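PDB 5LY8: tail component from Lactobacillus phage J-1, which probably binds host cell-wall saccharides as an evolved distal tail protein, this chain being its second carbohydrate-binding module. Local coordinates for residues V171-L183 with I193-P205. Numbering follows the deposited sequence. Where two conformers were deposited one is given.
Sequences VITKMGDQLTFRL and IETRTVSGFSSVP
Ile193 lays its CD1 alongside Arg182 CD, 3.9 Å away, the two side chains pointing the same way; Arg182 is salt-bridged to Asp184. Next, Glu194 exchanges both backbone bonds with Phe181, and its OE1 takes NH1 and NH2 of Arg196 end-on in a salt bridge. The Thr195 and Thr180 hydroxyls hydrogen-bond, OG1 to OG1 2.8 Å, across a non-hydrogen-bonded pair; both stand anti to the carbonyl carbon, and beta-branched residues suit extended strands. Arg196 pairs with Leu179 through two backbone bonds. This antiparallel hairpin closes one edge of a six-stranded sheet in the concanavalin-like carbohydrate-binding module, away from both magnesium sites. Val198 N bonds O of Asp177, which with Gly176 forms the centre of the type II' turn; Gly176 accepts the positive phi. Gly200 does likewise in the following type II turn, and a water links its N to Asp177 OD2. The Lys174 chain, fully extended, crosses the Phe201 ring obliquely and brings NZ over its face, 4.7 Å from the centroid, in a cation-pi contact. The same NZ bonds Phe201 O at 2.9 Å, and Thr91 O as well, while Leu179 CD1 packs 3.8 Å from Phe201 CE2. Ser202 grips Asp177 OD1 twice: N nearly along the C-O axis, OG (2.7 Å) from above the carboxylate plane.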
loop_
_atom_site.group_PDB
_atom_site.type_symbol
_atom_site.label_atom_id
_atom_site.label_comp_id
_atom_site.label_asym_id
_atom_site.label_seq_id
_atom_site.Cartn_x
_atom_site.Cartn_y
_atom_site.Cartn_z
ATOM N N VAL A 171 3.978 2.998 5.521
ATOM C CA VAL A 171 4.165 4.382 5.132
ATOM C C VAL A 171 5.021 4.504 3.899
ATOM O O VAL A 171 6.049 3.820 3.767
ATOM C CB VAL A 171 4.853 5.152 6.298
ATOM C CG1 VAL A 171 4.969 6.641 5.980
ATOM C CG2 VAL A 171 4.131 4.931 7.630
ATOM N N ILE A 172 4.625 5.409 2.992
ATOM C CA ILE A 172 5.476 5.841 1.896
ATOM C C ILE A 172 5.693 7.345 2.086
ATOM O O ILE A 172 4.718 8.095 2.229
ATOM C CB ILE A 172 4.888 5.582 0.495
ATOM C CG1 ILE A 172 4.435 4.131 0.343
ATOM C CG2 ILE A 172 5.943 5.944 -0.565
ATOM C CD1 ILE A 172 3.837 3.865 -1.015
ATOM N N THR A 173 6.944 7.791 2.116
ATOM C CA THR A 173 7.259 9.214 2.243
ATOM C C THR A 173 8.203 9.609 1.110
ATOM O O THR A 173 9.045 8.810 0.704
ATOM C CB THR A 173 7.892 9.540 3.620
ATOM O OG1 THR A 173 7.118 8.961 4.663
ATOM C CG2 THR A 173 7.984 11.030 3.890
ATOM N N LYS A 174 8.060 10.848 0.610
ATOM C CA LYS A 174 8.946 11.417 -0.395
ATOM C C LYS A 174 9.530 12.681 0.203
ATOM O O LYS A 174 8.793 13.538 0.694
ATOM C CB LYS A 174 8.162 11.761 -1.658
ATOM C CG LYS A 174 8.981 12.487 -2.709
ATOM C CD LYS A 174 8.158 12.826 -3.918
ATOM C CE LYS A 174 9.019 13.370 -5.016
ATOM N NZ LYS A 174 8.208 13.640 -6.235
ATOM N N MET A 175 10.873 12.787 0.153
ATOM C CA MET A 175 11.628 13.942 0.631
ATOM C C MET A 175 12.622 14.222 -0.493
ATOM O O MET A 175 13.672 13.560 -0.556
ATOM C CB MET A 175 12.315 13.628 1.976
ATOM C CG MET A 175 11.340 13.297 3.112
ATOM S SD MET A 175 10.161 14.632 3.469
ATOM C CE MET A 175 11.179 15.732 4.393
ATOM N N GLY A 176 12.179 15.044 -1.461
ATOM C CA GLY A 176 12.905 15.363 -2.694
ATOM C C GLY A 176 13.077 14.068 -3.473
ATOM O O GLY A 176 12.103 13.382 -3.788
ATOM N N ASP A 177 14.347 13.688 -3.765
ATOM C CA ASP A 177 14.657 12.437 -4.470
ATOM C C ASP A 177 14.638 11.182 -3.592
ATOM O O ASP A 177 14.716 10.066 -4.131
ATOM C CB ASP A 177 16.036 12.527 -5.148
ATOM C CG ASP A 177 16.151 13.527 -6.270
ATOM O OD1 ASP A 177 15.188 13.662 -7.052
ATOM O OD2 ASP A 177 17.254 14.103 -6.441
ATOM N N GLN A 178 14.486 11.329 -2.267
ATOM C CA GLN A 178 14.508 10.183 -1.375
ATOM C C GLN A 178 13.125 9.612 -1.187
ATOM O O GLN A 178 12.217 10.326 -0.735
ATOM C CB GLN A 178 15.108 10.522 0.008
ATOM C CG GLN A 178 16.608 10.802 -0.034
ATOM C CD GLN A 178 17.260 10.823 1.324
ATOM O OE1 GLN A 178 16.650 10.551 2.371
ATOM N NE2 GLN A 178 18.537 11.162 1.322
ATOM N N LEU A 179 12.987 8.335 -1.490
ATOM C CA LEU A 179 11.738 7.626 -1.337
ATOM C C LEU A 179 11.925 6.646 -0.177
ATOM O O LEU A 179 12.839 5.801 -0.217
ATOM C CB LEU A 179 11.446 6.882 -2.653
ATOM C CG LEU A 179 10.186 6.008 -2.695
ATOM C CD1 LEU A 179 8.923 6.817 -2.406
ATOM C CD2 LEU A 179 10.055 5.347 -4.023
ATOM N N THR A 180 11.066 6.750 0.858
ATOM C CA THR A 180 11.146 5.859 2.001
ATOM C C THR A 180 9.879 5.025 2.112
ATOM O O THR A 180 8.744 5.526 1.938
ATOM C CB THR A 180 11.359 6.674 3.277
ATOM O OG1 THR A 180 12.590 7.382 3.169
ATOM C CG2 THR A 180 11.387 5.821 4.564
ATOM N N PHE A 181 10.080 3.749 2.451
ATOM C CA PHE A 181 9.014 2.832 2.778
ATOM C C PHE A 181 9.226 2.391 4.211
ATOM O O PHE A 181 10.359 2.003 4.579
ATOM C CB PHE A 181 9.108 1.606 1.887
ATOM C CG PHE A 181 8.881 1.847 0.423
ATOM C CD1 PHE A 181 9.918 2.287 -0.397
ATOM C CD2 PHE A 181 7.640 1.625 -0.140
ATOM C CE1 PHE A 181 9.692 2.504 -1.756
ATOM C CE2 PHE A 181 7.422 1.843 -1.495
ATOM C CZ PHE A 181 8.444 2.276 -2.295
ATOM N N ARG A 182 8.170 2.415 5.030
ATOM C CA ARG A 182 8.287 1.948 6.401
ATOM C C ARG A 182 7.171 0.983 6.723
ATOM O O ARG A 182 6.060 1.084 6.205
ATOM C CB ARG A 182 8.174 3.081 7.417
ATOM C CG ARG A 182 9.157 4.226 7.170
ATOM C CD ARG A 182 9.481 5.046 8.408
ATOM N NE ARG A 182 8.276 5.357 9.176
ATOM C CZ ARG A 182 7.592 6.493 9.083
ATOM N NH1 ARG A 182 7.986 7.450 8.244
ATOM N NH2 ARG A 182 6.498 6.675 9.809
ATOM N N LEU A 183 7.474 0.075 7.644
ATOM C CA LEU A 183 6.478 -0.784 8.256
ATOM C C LEU A 183 6.723 -0.636 9.756
ATOM O O LEU A 183 7.504 -1.376 10.364
ATOM C CB LEU A 183 6.555 -2.239 7.775
ATOM C CG LEU A 183 5.395 -3.106 8.160
ATOM C CD1 LEU A 183 4.169 -2.777 7.317
ATOM C CD2 LEU A 183 5.776 -4.582 8.014
ATOM N N ILE A 193 12.363 -0.142 7.715
ATOM C CA ILE A 193 12.626 1.167 7.091
ATOM C C ILE A 193 13.607 1.001 5.952
ATOM O O ILE A 193 14.706 0.461 6.143
ATOM C CB ILE A 193 13.015 2.311 8.063
ATOM C CG1 ILE A 193 13.458 3.604 7.296
ATOM C CG2 ILE A 193 14.030 1.847 9.099
ATOM C CD1 ILE A 193 13.368 4.909 8.043
ATOM N N GLU A 194 13.223 1.460 4.768
ATOM C CA GLU A 194 14.093 1.437 3.603
ATOM C C GLU A 194 13.973 2.755 2.886
ATOM O O GLU A 194 12.852 3.122 2.475
ATOM C CB GLU A 194 13.690 0.291 2.656
ATOM C CG GLU A 194 13.925 -1.105 3.208
ATOM C CD GLU A 194 15.353 -1.575 3.354
ATOM O OE1 GLU A 194 16.284 -0.910 2.856
ATOM O OE2 GLU A 194 15.528 -2.693 3.892
ATOM N N THR A 195 15.090 3.445 2.689
ATOM C CA THR A 195 15.111 4.687 1.943
ATOM C C THR A 195 16.010 4.510 0.753
ATOM O O THR A 195 17.092 3.934 0.883
ATOM C CB THR A 195 15.650 5.814 2.834
ATOM O OG1 THR A 195 14.799 5.950 3.980
ATOM C CG2 THR A 195 15.759 7.149 2.089
ATOM N N ARG A 196 15.614 5.029 -0.421
ATOM C CA ARG A 196 16.508 5.033 -1.583
ATOM C C ARG A 196 16.483 6.393 -2.223
ATOM O O ARG A 196 15.415 7.009 -2.336
ATOM C CB ARG A 196 16.157 3.964 -2.640
ATOM C CG ARG A 196 16.181 2.518 -2.118
ATOM C CD ARG A 196 17.616 2.072 -1.787
ATOM N NE ARG A 196 17.635 0.665 -1.378
ATOM C CZ ARG A 196 17.329 0.198 -0.169
ATOM N NH1 ARG A 196 17.014 1.034 0.821
ATOM N NH2 ARG A 196 17.322 -1.109 0.058
ATOM N N THR A 197 17.637 6.869 -2.667
ATOM C CA THR A 197 17.677 8.122 -3.408
ATOM C C THR A 197 17.449 7.695 -4.830
ATOM O O THR A 197 18.289 6.968 -5.387
ATOM C CB THR A 197 19.014 8.817 -3.242
ATOM O OG1 THR A 197 19.185 9.113 -1.857
ATOM C CG2 THR A 197 19.104 10.110 -4.094
ATOM N N VAL A 198 16.314 8.101 -5.411
ATOM C CA VAL A 198 15.936 7.710 -6.761
ATOM C C VAL A 198 16.174 8.886 -7.705
ATOM O O VAL A 198 15.580 9.966 -7.538
ATOM C CB VAL A 198 14.461 7.240 -6.787
ATOM C CG1 VAL A 198 14.027 6.857 -8.206
ATOM C CG2 VAL A 198 14.224 6.059 -5.829
ATOM N N SER A 199 17.064 8.691 -8.681
ATOM C CA SER A 199 17.423 9.733 -9.623
ATOM C C SER A 199 16.182 10.383 -10.278
ATOM O O SER A 199 15.365 9.679 -10.880
ATOM C CB SER A 199 18.323 9.131 -10.700
ATOM O OG SER A 199 18.960 10.132 -11.473
ATOM N N GLY A 200 16.083 11.709 -10.168
ATOM C CA GLY A 200 15.009 12.505 -10.768
ATOM C C GLY A 200 13.650 12.373 -10.121
ATOM O O GLY A 200 12.684 12.966 -10.611
ATOM N N PHE A 201 13.551 11.611 -9.029
ATOM C CA PHE A 201 12.261 11.378 -8.410
ATOM C C PHE A 201 11.590 12.666 -7.928
ATOM O O PHE A 201 10.370 12.772 -7.987
ATOM C CB PHE A 201 12.408 10.345 -7.296
ATOM C CG PHE A 201 11.097 9.831 -6.775
ATOM C CD1 PHE A 201 10.284 9.025 -7.569
ATOM C CD2 PHE A 201 10.722 10.054 -5.456
ATOM C CE1 PHE A 201 9.084 8.515 -7.069
ATOM C CE2 PHE A 201 9.504 9.573 -4.970
ATOM C CZ PHE A 201 8.690 8.822 -5.786
ATOM N N SER A 202 12.380 13.668 -7.547
ATOM C CA SER A 202 11.838 14.952 -7.116
ATOM C C SER A 202 11.065 15.672 -8.234
ATOM O O SER A 202 10.389 16.649 -7.929
ATOM C CB SER A 202 12.951 15.857 -6.595
ATOM O OG SER A 202 13.962 16.050 -7.569
ATOM N N SER A 203 11.173 15.237 -9.508
ATOM C CA SER A 203 10.438 15.830 -10.629
ATOM C C SER A 203 9.236 14.984 -11.069
ATOM O O SER A 203 8.526 15.385 -12.004
ATOM C CB SER A 203 11.369 16.049 -11.817
ATOM O OG SER A 203 12.355 17.011 -11.467
ATOM N N VAL A 204 9.025 13.834 -10.435
ATOM C CA VAL A 204 7.980 12.898 -10.835
ATOM C C VAL A 204 6.697 13.169 -10.045
ATOM O O VAL A 204 6.730 13.160 -8.814
ATOM C CB VAL A 204 8.462 11.434 -10.654
ATOM C CG1 VAL A 204 7.336 10.441 -10.980
ATOM C CG2 VAL A 204 9.700 11.162 -11.516
ATOM N N PRO A 205 5.571 13.429 -10.733
ATOM C CA PRO A 205 4.335 13.748 -10.017
ATOM C C PRO A 205 3.531 12.539 -9.596
ATOM O O PRO A 205 3.756 11.414 -10.075
ATOM C CB PRO A 205 3.544 14.573 -11.035
ATOM C CG PRO A 205 4.084 14.167 -12.368
ATOM C CD PRO A 205 5.425 13.593 -12.196
HETATM O O HOH W 1 6.045 11.891 -6.500
HETATM O O HOH W 2 17.959 13.487 -9.003
#